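Local coordinates for protein glycosyl hydrolase, BNR repeat (PDB 3B7F) that folds as a seven-bladed beta-propeller with BNR repeats and is probably a hydrolase acting on glycosidic bonds, at residues A[213-219]-A[229-233]; A[252-256]-A[267-272]. One frame throughout, in Å; residues are numbered along the deposited sequence.

Overall arrangement
Both contacts lie on the same side of a seven-bladed beta-propeller and follow one another along the chain without nesting or crossing. Contact 1 comes first: it closes the long loop that leaves the edge strand 212-213 of one blade and enters strand 234-239 of the next. After strands 234-239 and 246-251, contact 2 pairs the start of strand 254-259 with the 3-10 turn that follows edge strand 264-266, closing the hairpin between them. Their centres are about 14 Å apart, and they touch: Asp233 O lies 2.9 Å from His252 N, and Ala219 N lies 3.0 Å from Tyr256 OH, so the inter-blade loop is tied to the blade it leads into.

Contact 1: A[213-219]-A[229-233]; sequences PLNRGCA and EFGHD. With EDO (1,2-ethanediol), chain F; EDO (1,2-ethanediol), chain R.
The imidazole of His232 (chi1 m, chi2 75°) lies flat against Asn215, whose CB sits over one ring face, 3.6 Å from the centroid and 21° off its normal, in a CH-pi contact. Asn215, in rotamer m, donates from ND2 to Glu229 O at 3.0 Å and 162°, while its OD1 accepts from Val201 N of strand 200-204. The CA atoms of Asn215 and Glu229 are 6.2 Å apart, as are those of Pro213 and Phe230; Pro213 CB meets Phe230 CB at 4.2 Å. Beyond Pro213, which ends strand 212-213, both segments are irregular. A type II turn from Asn215 to Cys218 is closed by Cys218 N to Asn215 O (3.2 Å), with Gly217 (93/-9) at its third position. Gly231 (114/-6) and His232 form a G1 bulge opposite Gly199. Two ethanediols, probably from the crystallisation liquor, bind here in this crystal: chain R bridges the segments, accepting from His232 NE2 at O1 (2.8 Å) and Gly217 N at O2 (3.1 Å), and chain F donates from O1 to Glu229 O (2.6 Å). A water bridges Ala219 O and Asp233 N, 2.8 Å from each. This is a folded-back inter-blade connection of a propeller, held by a side-chain amide on a main-chain carbonyl. His232 meets Asn215 through its ring face, while NE2 gives its hydrogen to ethanediol and buried ND1 has no partner in the model.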
# COMPACT_ATOMS: atom_id res chain seq x y z
N PRO A 213 0.14 -7.53 -18.87
CA PRO A 213 -0.97 -7.48 -17.89
C PRO A 213 -1.22 -8.81 -17.20
O PRO A 213 -0.96 -9.85 -17.79
CB PRO A 213 -2.17 -7.07 -18.73
CG PRO A 213 -1.82 -7.52 -20.12
CD PRO A 213 -0.35 -7.34 -20.25
N LEU A 214 -1.67 -8.77 -15.94
CA LEU A 214 -2.01 -9.97 -15.17
C LEU A 214 -3.27 -9.66 -14.36
O LEU A 214 -3.22 -9.39 -13.16
CB LEU A 214 -0.83 -10.37 -14.27
CG LEU A 214 -0.92 -11.70 -13.52
CD1 LEU A 214 -1.05 -12.87 -14.48
CD2 LEU A 214 0.31 -11.85 -12.65
N ASN A 215 -4.40 -9.65 -15.06
CA ASN A 215 -5.71 -9.35 -14.50
C ASN A 215 -6.74 -10.45 -14.68
O ASN A 215 -7.88 -10.23 -14.36
CB ASN A 215 -6.21 -8.07 -15.15
CG ASN A 215 -5.31 -6.92 -14.87
OD1 ASN A 215 -5.20 -6.52 -13.72
ND2 ASN A 215 -4.65 -6.37 -15.89
N ARG A 216 -6.35 -11.64 -15.11
CA ARG A 216 -7.32 -12.69 -15.41
C ARG A 216 -8.08 -13.13 -14.16
O ARG A 216 -7.46 -13.42 -13.14
CB ARG A 216 -6.62 -13.90 -16.03
CG ARG A 216 -7.55 -15.04 -16.53
CD ARG A 216 -6.69 -16.20 -17.07
NE ARG A 216 -7.52 -17.34 -17.48
N GLY A 217 -9.41 -13.18 -14.29
CA GLY A 217 -10.33 -13.57 -13.21
C GLY A 217 -10.87 -12.40 -12.40
O GLY A 217 -11.81 -12.57 -11.62
N CYS A 218 -10.31 -11.21 -12.61
CA CYS A 218 -10.68 -10.01 -11.88
C CYS A 218 -11.77 -9.22 -12.62
O CYS A 218 -11.63 -8.96 -13.79
CB CYS A 218 -9.41 -9.17 -11.73
SG CYS A 218 -9.51 -7.77 -10.69
N ALA A 219 -12.85 -8.84 -11.95
CA ALA A 219 -13.89 -8.01 -12.60
C ALA A 219 -13.41 -6.56 -12.79
O ALA A 219 -12.49 -6.10 -12.11
CB ALA A 219 -15.14 -8.02 -11.79
N GLU A 229 -8.29 -7.47 -20.95
CA GLU A 229 -6.97 -7.85 -20.43
C GLU A 229 -6.42 -6.90 -19.38
O GLU A 229 -5.62 -7.30 -18.52
CB GLU A 229 -5.97 -7.88 -21.61
CG GLU A 229 -6.29 -8.92 -22.67
CD GLU A 229 -5.73 -10.27 -22.32
OE1 GLU A 229 -4.48 -10.43 -22.47
OE2 GLU A 229 -6.52 -11.16 -21.91
N PHE A 230 -6.79 -5.62 -19.54
CA PHE A 230 -6.35 -4.53 -18.69
C PHE A 230 -7.41 -3.43 -18.69
O PHE A 230 -8.36 -3.46 -19.49
CB PHE A 230 -4.96 -4.02 -19.15
CG PHE A 230 -4.93 -3.51 -20.57
CD1 PHE A 230 -5.35 -2.21 -20.88
CD2 PHE A 230 -4.45 -4.33 -21.61
CE1 PHE A 230 -5.30 -1.74 -22.19
CE2 PHE A 230 -4.41 -3.88 -22.92
CZ PHE A 230 -4.84 -2.57 -23.21
N GLY A 231 -7.19 -2.43 -17.84
CA GLY A 231 -8.10 -1.32 -17.58
C GLY A 231 -8.67 -1.35 -16.17
O GLY A 231 -9.33 -0.40 -15.73
N HIS A 232 -8.35 -2.43 -15.45
CA HIS A 232 -8.85 -2.73 -14.09
C HIS A 232 -8.39 -1.74 -13.03
O HIS A 232 -7.43 -0.99 -13.25
CB HIS A 232 -8.38 -4.13 -13.69
CG HIS A 232 -8.81 -5.21 -14.64
ND1 HIS A 232 -8.22 -5.39 -15.87
CD2 HIS A 232 -9.80 -6.14 -14.56
CE1 HIS A 232 -8.82 -6.38 -16.51
NE2 HIS A 232 -9.79 -6.85 -15.74
N ASP A 233 -9.06 -1.73 -11.87
CA ASP A 233 -8.73 -0.80 -10.78
C ASP A 233 -8.38 -1.52 -9.46
O ASP A 233 -9.17 -1.52 -8.50
CB ASP A 233 -9.86 0.23 -10.59
CG ASP A 233 -9.50 1.34 -9.60
OD1 ASP A 233 -8.30 1.57 -9.34
OD2 ASP A 233 -10.44 1.99 -9.07
C1 EDO F . -4.90 -10.97 -18.37
O1 EDO F . -4.48 -9.60 -18.28
C2 EDO F . -3.74 -11.95 -18.24
O2 EDO F . -3.68 -12.61 -16.97
C1 EDO R . -10.99 -10.39 -16.22
O1 EDO R . -11.28 -9.04 -16.67
C2 EDO R . -10.51 -11.29 -17.34
O2 EDO R . -10.77 -12.66 -16.98
O HOH W 1 -10.99 -3.80 -11.60

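Contact 2: A[252-256]-A[267-272]. With EDO (1,2-ethanediol), chain O.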
# COMPACT_ATOMS: atom_id res chain seq x y z
N HIS A 252 -11.27 -2.42 -6.71
CA HIS A 252 -12.55 -1.69 -6.77
C HIS A 252 -13.74 -2.67 -6.97
O HIS A 252 -14.87 -2.36 -6.60
CB HIS A 252 -12.53 -0.68 -7.92
CG HIS A 252 -13.49 0.44 -7.75
ND1 HIS A 252 -13.09 1.68 -7.28
CD2 HIS A 252 -14.83 0.52 -7.93
CE1 HIS A 252 -14.14 2.47 -7.21
NE2 HIS A 252 -15.21 1.79 -7.59
N CYS A 253 -13.44 -3.84 -7.56
CA CYS A 253 -14.40 -4.91 -7.84
C CYS A 253 -14.11 -6.20 -7.09
O CYS A 253 -14.27 -7.28 -7.63
CB CYS A 253 -14.48 -5.16 -9.36
SG CYS A 253 -14.87 -3.63 -10.26
N GLY A 254 -13.67 -6.08 -5.84
CA GLY A 254 -13.57 -7.21 -4.96
C GLY A 254 -12.24 -7.54 -4.35
O GLY A 254 -11.23 -6.89 -4.65
N ILE A 255 -12.29 -8.52 -3.45
CA ILE A 255 -11.10 -9.07 -2.79
C ILE A 255 -10.78 -10.32 -3.59
O ILE A 255 -11.67 -11.15 -3.82
CB ILE A 255 -11.31 -9.45 -1.32
CG1 ILE A 255 -11.87 -8.26 -0.51
CG2 ILE A 255 -9.98 -9.97 -0.73
CD1 ILE A 255 -12.50 -8.67 0.86
N TYR A 256 -9.53 -10.45 -4.02
CA TYR A 256 -9.08 -11.57 -4.79
C TYR A 256 -7.81 -12.20 -4.25
O TYR A 256 -6.99 -11.53 -3.64
CB TYR A 256 -8.78 -11.15 -6.25
CG TYR A 256 -9.97 -10.64 -7.02
CD1 TYR A 256 -10.36 -9.31 -6.91
CD2 TYR A 256 -10.71 -11.49 -7.82
CE1 TYR A 256 -11.48 -8.83 -7.60
CE2 TYR A 256 -11.83 -11.02 -8.51
CZ TYR A 256 -12.21 -9.68 -8.39
OH TYR A 256 -13.31 -9.19 -9.05
N ARG A 267 -12.11 -14.53 -6.77
CA ARG A 267 -12.81 -13.64 -5.87
C ARG A 267 -13.25 -14.26 -4.54
O ARG A 267 -14.43 -14.58 -4.31
CB ARG A 267 -14.02 -13.00 -6.60
CG ARG A 267 -14.54 -11.73 -5.90
CD ARG A 267 -15.49 -10.98 -6.81
NE ARG A 267 -15.94 -9.75 -6.18
CZ ARG A 267 -16.60 -8.77 -6.79
NH1 ARG A 267 -16.97 -8.84 -8.05
NH2 ARG A 267 -16.95 -7.71 -6.09
N ILE A 268 -12.27 -14.40 -3.65
CA ILE A 268 -12.50 -14.81 -2.26
C ILE A 268 -13.42 -13.86 -1.53
O ILE A 268 -14.05 -14.27 -0.58
CB ILE A 268 -11.17 -15.00 -1.46
CG1 ILE A 268 -10.27 -13.74 -1.46
CG2 ILE A 268 -10.41 -16.25 -2.00
CD1 ILE A 268 -9.05 -13.79 -0.53
N GLY A 269 -13.52 -12.62 -2.00
CA GLY A 269 -14.51 -11.69 -1.52
C GLY A 269 -15.98 -12.09 -1.66
O GLY A 269 -16.83 -11.53 -0.99
N ASP A 270 -16.29 -13.05 -2.52
CA ASP A 270 -17.64 -13.61 -2.61
C ASP A 270 -18.08 -14.38 -1.35
O ASP A 270 -19.25 -14.70 -1.23
CB ASP A 270 -17.78 -14.49 -3.87
CG ASP A 270 -17.75 -13.68 -5.16
OD1 ASP A 270 -17.97 -12.46 -5.08
OD2 ASP A 270 -17.55 -14.25 -6.26
N ALA A 271 -17.16 -14.67 -0.42
CA ALA A 271 -17.49 -15.27 0.87
C ALA A 271 -17.93 -14.22 1.88
O ALA A 271 -18.38 -14.58 2.96
CB ALA A 271 -16.31 -16.08 1.41
N MSE A 272 -17.75 -12.93 1.55
CA MSE A 272 -18.17 -11.84 2.41
C MSE A 272 -19.69 -11.76 2.51
O MSE A 272 -20.39 -12.20 1.58
CB MSE A 272 -17.63 -10.48 1.91
CG MSE A 272 -16.12 -10.26 2.11
SE MSE A 272 -15.59 -9.97 3.97
CE MSE A 272 -16.37 -8.19 4.26
C1 EDO O . -13.73 -18.29 -5.64
O1 EDO O . -14.83 -17.46 -5.26
C2 EDO O . -12.68 -18.30 -4.54
O2 EDO O . -11.82 -19.47 -4.59
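Most unusual is the room that Gly254 leaves for the Arg267 side chain: a CB there would fall 2.3 Å from Arg267 NE, and the backbone angles of Gly254 (123/174) themselves call for glycine. Gly254 CA is 3.6 Å from Arg267 NH2. One face of the guanidinium lies over Cys253 O and Gly254 N, but that carbonyl is modelled too close to it, so the detail there is uncertain. The charge is met elsewhere, by a salt bridge from NH2 to Asp278, whose carboxylate also accepts from Ile255 N; Asp270 OD1, 3.6 Å from Arg267 NE, adds a purely electrostatic pairing. Nearer the backbone, the extended arginine chain crosses the Tyr256 ring, CG sitting over its face 4.2 Å from the centroid in a CH-pi contact, while Tyr256 OH donates to Cys253 O, an oxygen whose modelled place is less sure, and accepts from Ala219 N.

The main-chain link is a single hydrogen bond, Gly269 N to Ile255 O at 3.0 Å; the same oxygen receives a CA-H...O contact from Arg267 CA at 3.4 Å. Gly269 must also be small, since a CB would come within 3.0 Å of Ile255 N. Residues 268-271 form a 3-10 turn, with Asp270 N, Ala271 N and Met272 N bonded three residues back. Apolar contacts complete the join: Ile255 CG2 meets Ile268 CG1 at 3.9 Å, and Ile255 CD1 meets CG of Met272, a selenomethionine, at 4.1 Å.

The turn thus follows edge strand 264-266 and folds onto strand 254-259 of the same blade, while Ile255 and Met272 reach strand 293-297 of the next blade and Trp325 bonds to Ile268 O.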